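Local coordinates for thylakoid lumenal 15 kDa protein 1, chloroplastic (Arabidopsis thaliana, PDB 3N90), which is of unknown function but folds as a pentapeptide repeat protein, a right-handed quadrilateral beta helix, in the thylakoid lumen of the chloroplast, at residues Gln26-Gln40 and Ala46-Gly60. The protein carries 2 engineered substitutions. Numbering follows the deposited sequence.
Sequences QTLIRQDFKTSILRQ and AKLLGASFFDADLTG
Over one face of the Arg39 guanidinium lies Thr59, its CB 3.7 Å above the plane and over its centre, while Asp57 OD2 sits at the edge, in plane. The Phe53 ring takes Leu38 CD1 at its edge, and it runs nearly parallel to the Phe33 ring, the planes 2° apart but offset, so that little of one ring covers the other, with centroids 5.2 Å apart. Residues 26-40 and 46-60 belong to neighbouring coils of the right-handed quadrilateral beta helix of pentapeptide repeats. Phe73 continues the row of rings beyond Phe53, and Phe23 and Phe43 meet Phe33 edge-to-face. Leu28 and Leu48 lie side by side, pointing the same way, Leu28 CB 3.6 Å from Leu48 CD2. Lys47 bridges the backbones, its N donating to Gln26 O (2.9 Å) and its O accepting from Leu28 N (2.7 Å); Ser52 and Asp57 repeat this pattern. On the outside, Arg39 reaches Asp57 side-on, NE and NH2 both binding OD2, with the carboxylate turned 81° from the guanidinium plane. With CG anti to its own nitrogen (chi1 -179°), Asp57 also closes an Asx turn, OD1 accepting from Thr59 N and OG1. Replacing Asp57 by an alanine is likely to leave the Arg39 guanidinium without its charged mate and both Thr59 donors without this acceptor. Thr59 OG1 meets the syn lone pair of Asp57 OD1 at 2.7 Å.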
ATOM      1  N   GLN A  26       5.391 -11.341   6.072  1.00 19.82           N
ATOM      2  CA  GLN A  26       4.891 -11.448   7.427  0.50 19.08           C
ATOM      3  C   GLN A  26       3.408 -11.231   7.525  1.00 19.58           C
ATOM      4  O   GLN A  26       2.815 -10.524   6.697  1.00 19.29           O
ATOM      5  CB  GLN A  26       5.638 -10.494   8.323  0.50 19.21           C
ATOM      6  CG  GLN A  26       7.136 -10.769   8.241  0.50 19.33           C
ATOM      7  CD  GLN A  26       7.887 -10.125   9.334  0.50 20.75           C
ATOM      8  OE1 GLN A  26       9.118 -10.164   9.366  0.50 21.71           O
ATOM      9  NE2 GLN A  26       7.167  -9.509  10.246  0.50 21.22           N
ATOM     10  N   THR A  27       2.807 -11.842   8.549  1.00 19.73           N
ATOM     11  CA  THR A  27       1.410 -11.645   8.845  1.00 19.52           C
ATOM     12  C   THR A  27       1.277 -10.424   9.709  1.00 18.00           C
ATOM     13  O   THR A  27       1.716 -10.412  10.874  1.00 18.23           O
ATOM     14  CB  THR A  27       0.806 -12.870   9.545  1.00 20.81           C
ATOM     15  OG1 THR A  27       1.030 -13.997   8.719  1.00 23.80           O
ATOM     16  CG2 THR A  27      -0.682 -12.708   9.733  1.00 22.49           C
ATOM     17  N   LEU A  28       0.701  -9.367   9.114  1.00 15.73           N
ATOM     18  CA  LEU A  28       0.530  -8.079   9.763  1.00 14.87           C
ATOM     19  C   LEU A  28      -0.915  -7.555   9.638  1.00 14.78           C
ATOM     20  O   LEU A  28      -1.150  -6.377   9.380  1.00 12.86           O
ATOM     21  CB  LEU A  28       1.519  -7.055   9.183  1.00 14.92           C
ATOM     22  CG  LEU A  28       2.991  -7.513   9.240  1.00 17.25           C
ATOM     23  CD1 LEU A  28       3.814  -6.770   8.222  1.00 16.85           C
ATOM     24  CD2 LEU A  28       3.516  -7.321  10.631  1.00 17.82           C
ATOM     25  N   ILE A  29      -1.870  -8.445   9.857  1.00 13.49           N
ATOM     26  CA  ILE A  29      -3.270  -8.086   9.746  1.00 14.47           C
ATOM     27  C   ILE A  29      -3.591  -7.005  10.759  1.00 12.97           C
ATOM     28  O   ILE A  29      -3.347  -7.165  11.953  1.00 13.74           O
ATOM     29  CB  ILE A  29      -4.126  -9.349   9.942  1.00 13.55           C
ATOM     30  CG1 ILE A  29      -3.887 -10.320   8.765  1.00 15.52           C
ATOM     31  CG2 ILE A  29      -5.587  -8.972  10.186  1.00 13.91           C
ATOM     32  CD1 ILE A  29      -4.614 -11.704   8.903  1.00 17.39           C
ATOM     33  N   ARG A  30      -4.123  -5.875  10.291  1.00 12.25           N
ATOM     34  CA  ARG A  30      -4.510  -4.784  11.173  1.00 11.50           C
ATOM     35  C   ARG A  30      -3.362  -4.226  12.047  1.00 10.91           C
ATOM     36  O   ARG A  30      -3.608  -3.593  13.046  1.00 14.18           O
ATOM     37  CB  ARG A  30      -5.739  -5.169  12.024  1.00 11.01           C
ATOM     38  CG  ARG A  30      -6.984  -5.349  11.112  1.00 10.93           C
ATOM     39  CD  ARG A  30      -8.118  -5.955  11.918  1.00 13.43           C
ATOM     40  NE  ARG A  30      -9.359  -6.047  11.139  1.00 15.92           N
ATOM     41  CZ  ARG A  30     -10.278  -6.989  11.295  1.00 17.27           C
ATOM     42  NH1 ARG A  30     -10.078  -7.980  12.161  1.00 16.57           N
ATOM     43  NH2 ARG A  30     -11.391  -6.954  10.557  1.00 17.71           N
ATOM     44  N   GLN A  31      -2.137  -4.437  11.576  1.00 11.75           N
ATOM     45  CA  GLN A  31      -0.962  -3.795  12.175  1.00 11.85           C
ATOM     46  C   GLN A  31      -1.097  -2.264  12.086  1.00 12.30           C
ATOM     47  O   GLN A  31      -1.542  -1.708  11.044  1.00 12.03           O
ATOM     48  CB  GLN A  31       0.297  -4.246  11.464  1.00 11.75           C
ATOM     49  CG  GLN A  31       1.553  -4.056  12.335  1.00 13.66           C
ATOM     50  CD  GLN A  31       1.566  -4.944  13.568  1.00 16.93           C
ATOM     51  OE1 GLN A  31       1.111  -6.106  13.517  1.00 16.18           O
ATOM     52  NE2 GLN A  31       2.096  -4.414  14.691  1.00 12.62           N
ATOM     53  N   ASP A  32      -0.718  -1.586  13.180  1.00 12.30           N
ATOM     54  CA  ASP A  32      -0.830  -0.134  13.294  1.00 12.57           C
ATOM     55  C   ASP A  32       0.544   0.493  12.944  1.00 11.48           C
ATOM     56  O   ASP A  32       1.455   0.496  13.750  1.00 12.91           O
ATOM     57  CB  ASP A  32      -1.248   0.283  14.723  1.00 14.14           C
ATOM     58  CG  ASP A  32      -1.586   1.773  14.833  1.00 16.15           C
ATOM     59  OD1 ASP A  32      -1.382   2.544  13.849  1.00 16.12           O
ATOM     60  OD2 ASP A  32      -2.086   2.206  15.904  1.00 21.35           O
ATOM     61  N   PHE A  33       0.678   0.990  11.727  1.00 10.26           N
ATOM     62  CA  PHE A  33       1.857   1.771  11.338  1.00  9.83           C
ATOM     63  C   PHE A  33       1.514   3.262  11.210  1.00  9.74           C
ATOM     64  O   PHE A  33       2.192   3.990  10.453  1.00  9.93           O
ATOM     65  CB  PHE A  33       2.392   1.308   9.973  1.00 10.24           C
ATOM     66  CG  PHE A  33       2.966  -0.049   9.984  1.00 11.73           C
ATOM     67  CD1 PHE A  33       4.270  -0.272  10.428  1.00  8.65           C
ATOM     68  CD2 PHE A  33       2.229  -1.120   9.504  1.00 11.82           C
ATOM     69  CE1 PHE A  33       4.809  -1.570  10.389  1.00 12.46           C
ATOM     70  CE2 PHE A  33       2.758  -2.418   9.493  1.00 13.03           C
ATOM     71  CZ  PHE A  33       4.031  -2.651   9.918  1.00 12.55           C
ATOM     72  N   LYS A  34       0.490   3.736  11.925  1.00 10.09           N
ATOM     73  CA  LYS A  34       0.147   5.160  11.863  1.00 10.66           C
ATOM     74  C   LYS A  34       1.360   6.039  12.190  1.00 10.88           C
ATOM     75  O   LYS A  34       2.040   5.797  13.190  1.00 10.46           O
ATOM     76  CB  LYS A  34      -0.984   5.483  12.850  1.00 11.18           C
ATOM     77  CG  LYS A  34      -1.322   6.956  12.901  1.00 11.30           C
ATOM     78  CD  LYS A  34      -2.678   7.073  13.628  1.00 17.97           C
ATOM     79  CE  LYS A  34      -3.015   8.513  13.877  1.00 19.04           C
ATOM     80  NZ  LYS A  34      -4.026   8.742  14.965  1.00 23.51           N
ATOM     81  N   THR A  35       1.594   7.016  11.323  1.00 11.22           N
ATOM     82  CA  THR A  35       2.643   8.039  11.436  1.00 11.44           C
ATOM     83  C   THR A  35       4.022   7.407  11.710  1.00 11.74           C
ATOM     84  O   THR A  35       4.866   7.992  12.423  1.00 11.62           O
ATOM     85  CB  THR A  35       2.229   9.240  12.378  1.00 12.51           C
ATOM     86  OG1 THR A  35       3.146  10.343  12.258  1.00 14.25           O
ATOM     87  CG2 THR A  35       2.062   8.835  13.876  1.00 14.41           C
ATOM     88  N   SER A  36       4.243   6.220  11.137  1.00 10.39           N
ATOM     89  CA  SER A  36       5.599   5.676  11.141  1.00  9.95           C
ATOM     90  C   SER A  36       6.388   6.070   9.900  1.00 10.08           C
ATOM     91  O   SER A  36       5.826   6.428   8.857  1.00  9.46           O
ATOM     92  CB  SER A  36       5.582   4.176  11.302  1.00  9.23           C
ATOM     93  OG  SER A  36       5.192   3.895  12.623  1.00 14.70           O
ATOM     94  N   ILE A  37       7.727   6.000  10.022  1.00  9.21           N
ATOM     95  CA  ILE A  37       8.595   6.194   8.873  1.00 10.67           C
ATOM     96  C   ILE A  37       8.984   4.814   8.361  1.00 10.86           C
ATOM     97  O   ILE A  37       9.509   3.973   9.106  1.00 10.51           O
ATOM     98  CB  ILE A  37       9.890   6.990   9.235  1.00 10.10           C
ATOM     99  CG1 ILE A  37       9.564   8.304   9.936  1.00 12.29           C
ATOM    100  CG2 ILE A  37      10.671   7.238   7.942  1.00 12.27           C
ATOM    101  CD1 ILE A  37      10.851   9.083  10.350  1.00 12.71           C
ATOM    102  N   LEU A  38       8.654   4.562   7.104  1.00 10.30           N
ATOM    103  CA  LEU A  38       8.820   3.259   6.474  1.00 10.28           C
ATOM    104  C   LEU A  38       9.559   3.362   5.142  1.00 11.37           C
ATOM    105  O   LEU A  38       9.291   2.584   4.203  1.00 12.51           O
ATOM    106  CB  LEU A  38       7.457   2.545   6.316  1.00  9.48           C
ATOM    107  CG  LEU A  38       6.896   2.018   7.642  1.00  9.53           C
ATOM    108  CD1 LEU A  38       5.379   1.826   7.507  1.00 12.30           C
ATOM    109  CD2 LEU A  38       7.578   0.726   8.011  1.00  9.78           C
ATOM    110  N   ARG A  39      10.444   4.372   5.028  1.00 12.26           N
ATOM    111  CA  ARG A  39      11.174   4.561   3.793  1.00 14.39           C
ATOM    112  C   ARG A  39      12.017   3.331   3.528  1.00 13.73           C
ATOM    113  O   ARG A  39      12.696   2.808   4.445  1.00 15.17           O
ATOM    114  CB  ARG A  39      12.104   5.778   3.844  1.00 13.88           C
ATOM    115  CG  ARG A  39      11.459   7.070   4.047  1.00 16.96           C
ATOM    116  CD  ARG A  39      12.503   8.152   3.635  1.00 22.08           C
ATOM    117  NE  ARG A  39      11.646   9.219   3.296  1.00 21.48           N
ATOM    118  CZ  ARG A  39      11.722  10.093   2.334  1.00 16.68           C
ATOM    119  NH1 ARG A  39      12.728  10.211   1.436  1.00 13.74           N
ATOM    120  NH2 ARG A  39      10.697  10.886   2.311  1.00 16.86           N
ATOM    121  N   GLN A  40      11.941   2.877   2.285  1.00 15.38           N
ATOM    122  CA  GLN A  40      12.625   1.663   1.817  1.00 17.10           C
ATOM    123  C   GLN A  40      12.286   0.379   2.571  1.00 16.67           C
ATOM    124  O   GLN A  40      13.058  -0.583   2.524  1.00 17.52           O
ATOM    125  CB  GLN A  40      14.149   1.864   1.872  1.00 18.05           C
ATOM    126  CG  GLN A  40      14.668   2.982   1.023  1.00 20.17           C
ATOM    127  CD  GLN A  40      14.641   4.361   1.681  1.00 25.04           C
ATOM    128  OE1 GLN A  40      15.028   4.538   2.849  1.00 25.02           O
ATOM    129  NE2 GLN A  40      14.208   5.354   0.913  1.00 24.71           N
ATOM    130  N   ALA A  46       3.607  -9.323   2.086  1.00 15.00           N
ATOM    131  CA  ALA A  46       3.080  -9.267   3.432  1.00 14.73           C
ATOM    132  C   ALA A  46       1.543  -9.331   3.427  1.00 15.27           C
ATOM    133  O   ALA A  46       0.887  -8.972   2.437  1.00 15.07           O
ATOM    134  CB  ALA A  46       3.550  -8.027   4.154  1.00 14.60           C
ATOM    135  N   LYS A  47       0.979  -9.805   4.527  1.00 15.92           N
ATOM    136  CA  LYS A  47      -0.461  -9.840   4.674  1.00 15.77           C
ATOM    137  C   LYS A  47      -0.850  -8.687   5.591  1.00 15.48           C
ATOM    138  O   LYS A  47      -0.587  -8.683   6.811  1.00 16.42           O
ATOM    139  CB  LYS A  47      -0.980 -11.202   5.176  1.00 18.25           C
ATOM    140  CG  LYS A  47      -0.506 -12.416   4.400  1.00 20.91           C
ATOM    141  CD  LYS A  47      -0.763 -12.325   2.889  1.00 27.42           C
ATOM    142  CE  LYS A  47      -0.399 -13.637   2.161  1.00 27.33           C
ATOM    143  NZ  LYS A  47      -1.150 -13.749   0.866  1.00 31.67           N
ATOM    144  N   LEU A  48      -1.438  -7.662   4.971  1.00 14.00           N
ATOM    145  CA  LEU A  48      -1.698  -6.401   5.656  1.00 12.14           C
ATOM    146  C   LEU A  48      -3.189  -6.011   5.596  1.00 12.73           C
ATOM    147  O   LEU A  48      -3.544  -4.816   5.563  1.00 11.73           O
ATOM    148  CB  LEU A  48      -0.851  -5.291   5.017  1.00 11.81           C
ATOM    149  CG  LEU A  48       0.652  -5.308   5.378  1.00 10.38           C
ATOM    150  CD1 LEU A  48       1.530  -4.757   4.280  1.00 15.16           C
ATOM    151  CD2 LEU A  48       0.800  -4.513   6.671  1.00  9.69           C
ATOM    152  N   LEU A  49      -4.064  -7.012   5.576  1.00 12.42           N
ATOM    153  CA  LEU A  49      -5.469  -6.713   5.589  1.00 13.37           C
ATOM    154  C   LEU A  49      -5.806  -5.756   6.737  1.00 12.97           C
ATOM    155  O   LEU A  49      -5.485  -6.034   7.896  1.00 14.19           O
ATOM    156  CB  LEU A  49      -6.300  -7.996   5.693  1.00 13.46           C
ATOM    157  CG  LEU A  49      -7.826  -7.791   5.759  1.00 17.25           C
ATOM    158  CD1 LEU A  49      -8.518  -8.903   4.962  1.00 21.31           C
ATOM    159  CD2 LEU A  49      -8.386  -7.658   7.196  1.00 20.94           C
ATOM    160  N   GLY A  50      -6.445  -4.633   6.431  1.00 11.23           N
ATOM    161  CA  GLY A  50      -6.951  -3.727   7.516  1.00 12.39           C
ATOM    162  C   GLY A  50      -5.855  -2.962   8.280  1.00 10.70           C
ATOM    163  O   GLY A  50      -6.147  -2.245   9.247  1.00 12.86           O
ATOM    164  N   ALA A  51      -4.619  -3.059   7.785  1.00 11.29           N
ATOM    165  CA  ALA A  51      -3.469  -2.365   8.428  1.00 11.52           C
ATOM    166  C   ALA A  51      -3.648  -0.857   8.293  1.00 11.99           C
ATOM    167  O   ALA A  51      -4.297  -0.409   7.343  1.00 13.03           O
ATOM    168  CB  ALA A  51      -2.140  -2.811   7.768  1.00 11.14           C
ATOM    169  N   SER A  52      -3.087  -0.063   9.213  1.00 11.37           N
ATOM    170  CA  SER A  52      -3.159   1.391   9.095  1.00 11.09           C
ATOM    171  C   SER A  52      -1.783   1.923   8.692  1.00 10.51           C
ATOM    172  O   SER A  52      -0.809   1.676   9.405  1.00 10.93           O
ATOM    173  CB  SER A  52      -3.564   2.072  10.393  1.00 12.28           C
ATOM    174  OG  SER A  52      -3.543   3.494  10.265  1.00 11.06           O
ATOM    175  N   PHE A  53      -1.740   2.616   7.572  1.00  9.49           N
ATOM    176  CA  PHE A  53      -0.537   3.444   7.171  1.00  9.46           C
ATOM    177  C   PHE A  53      -0.920   4.931   7.220  1.00  8.96           C
ATOM    178  O   PHE A  53      -0.346   5.756   6.504  1.00 10.38           O
ATOM    179  CB  PHE A  53      -0.042   3.048   5.780  1.00  9.54           C
ATOM    180  CG  PHE A  53       0.527   1.641   5.739  1.00  9.88           C
ATOM    181  CD1 PHE A  53       1.806   1.384   6.228  1.00  8.67           C
ATOM    182  CD2 PHE A  53      -0.238   0.578   5.249  1.00  9.26           C
ATOM    183  CE1 PHE A  53       2.319   0.076   6.191  1.00 11.13           C
ATOM    184  CE2 PHE A  53       0.261  -0.712   5.222  1.00  9.73           C
ATOM    185  CZ  PHE A  53       1.549  -0.960   5.684  1.00  9.72           C
ATOM    186  N   PHE A  54      -1.840   5.264   8.120  1.00  9.31           N
ATOM    187  CA  PHE A  54      -2.362   6.616   8.231  1.00 10.07           C
ATOM    188  C   PHE A  54      -1.217   7.627   8.479  1.00 10.51           C
ATOM    189  O   PHE A  54      -0.552   7.557   9.508  1.00 10.76           O
ATOM    190  CB  PHE A  54      -3.363   6.720   9.385  1.00 10.84           C
ATOM    191  CG  PHE A  54      -4.035   8.057   9.470  1.00 12.65           C
ATOM    192  CD1 PHE A  54      -5.294   8.244   8.862  1.00 14.48           C
ATOM    193  CD2 PHE A  54      -3.436   9.135  10.120  1.00 12.57           C
ATOM    194  CE1 PHE A  54      -5.948   9.478   8.912  1.00 15.33           C
ATOM    195  CE2 PHE A  54      -4.100  10.393  10.180  1.00 16.58           C
ATOM    196  CZ  PHE A  54      -5.362  10.546   9.560  1.00 16.27           C
ATOM    197  N   ASP A  55      -0.989   8.531   7.530  1.00 11.42           N
ATOM    198  CA  ASP A  55       0.100   9.525   7.643  1.00 11.53           C
ATOM    199  C   ASP A  55       1.487   8.893   7.825  1.00 11.05           C
ATOM    200  O   ASP A  55       2.389   9.556   8.378  1.00 11.48           O
ATOM    201  CB  ASP A  55      -0.139  10.498   8.801  1.00 10.86           C
ATOM    202  CG  ASP A  55       0.138  11.960   8.408  1.00 12.52           C
ATOM    203  OD1 ASP A  55       0.812  12.211   7.390  1.00 13.53           O
ATOM    204  OD2 ASP A  55      -0.423  12.843   9.085  1.00 12.52           O
ATOM    205  N   ALA A  56       1.656   7.642   7.398  1.00 10.85           N
ATOM    206  CA  ALA A  56       2.991   7.024   7.312  1.00 10.02           C
ATOM    207  C   ALA A  56       3.788   7.548   6.125  1.00 10.29           C
ATOM    208  O   ALA A  56       3.234   8.069   5.159  1.00 12.34           O
ATOM    209  CB  ALA A  56       2.927   5.465   7.305  1.00 10.24           C
ATOM    210  N   ASP A  57       5.102   7.407   6.200  1.00 10.58           N
ATOM    211  CA  ASP A  57       5.959   7.723   5.063  1.00 10.63           C
ATOM    212  C   ASP A  57       6.479   6.439   4.472  1.00 10.68           C
ATOM    213  O   ASP A  57       7.296   5.732   5.070  1.00  9.91           O
ATOM    214  CB  ASP A  57       7.123   8.629   5.494  1.00 10.72           C
ATOM    215  CG  ASP A  57       8.038   9.016   4.330  1.00 13.72           C
ATOM    216  OD1 ASP A  57       7.777   8.628   3.175  1.00 16.04           O
ATOM    217  OD2 ASP A  57       9.025   9.757   4.588  1.00 15.51           O
ATOM    218  N   LEU A  58       5.956   6.107   3.292  1.00 11.12           N
ATOM    219  CA  LEU A  58       6.284   4.830   2.656  1.00 12.10           C
ATOM    220  C   LEU A  58       7.289   4.975   1.514  1.00 12.55           C
ATOM    221  O   LEU A  58       7.477   4.041   0.717  1.00 12.14           O
ATOM    222  CB  LEU A  58       4.985   4.125   2.173  1.00 11.80           C
ATOM    223  CG  LEU A  58       4.250   3.394   3.315  1.00 11.93           C
ATOM    224  CD1 LEU A  58       2.743   3.253   3.053  1.00 14.03           C
ATOM    225  CD2 LEU A  58       4.898   1.991   3.562  1.00 13.46           C
ATOM    226  N   THR A  59       7.923   6.139   1.423  1.00 11.51           N
ATOM    227  CA  THR A  59       8.705   6.460   0.242  1.00 12.80           C
ATOM    228  C   THR A  59       9.671   5.323  -0.122  1.00 12.46           C
ATOM    229  O   THR A  59      10.454   4.876   0.731  1.00 13.32           O
ATOM    230  CB  THR A  59       9.509   7.767   0.466  1.00 12.86           C
ATOM    231  OG1 THR A  59       8.593   8.852   0.625  1.00 12.91           O
ATOM    232  CG2 THR A  59      10.412   8.017  -0.757  1.00 13.27           C
ATOM    233  N   GLY A  60       9.587   4.819  -1.354  1.00 12.26           N
ATOM    234  CA  GLY A  60      10.501   3.741  -1.795  1.00 13.97           C
ATOM    235  C   GLY A  60      10.289   2.337  -1.249  1.00 13.88           C
ATOM    236  O   GLY A  60      11.120   1.429  -1.482  1.00 13.86           O
TER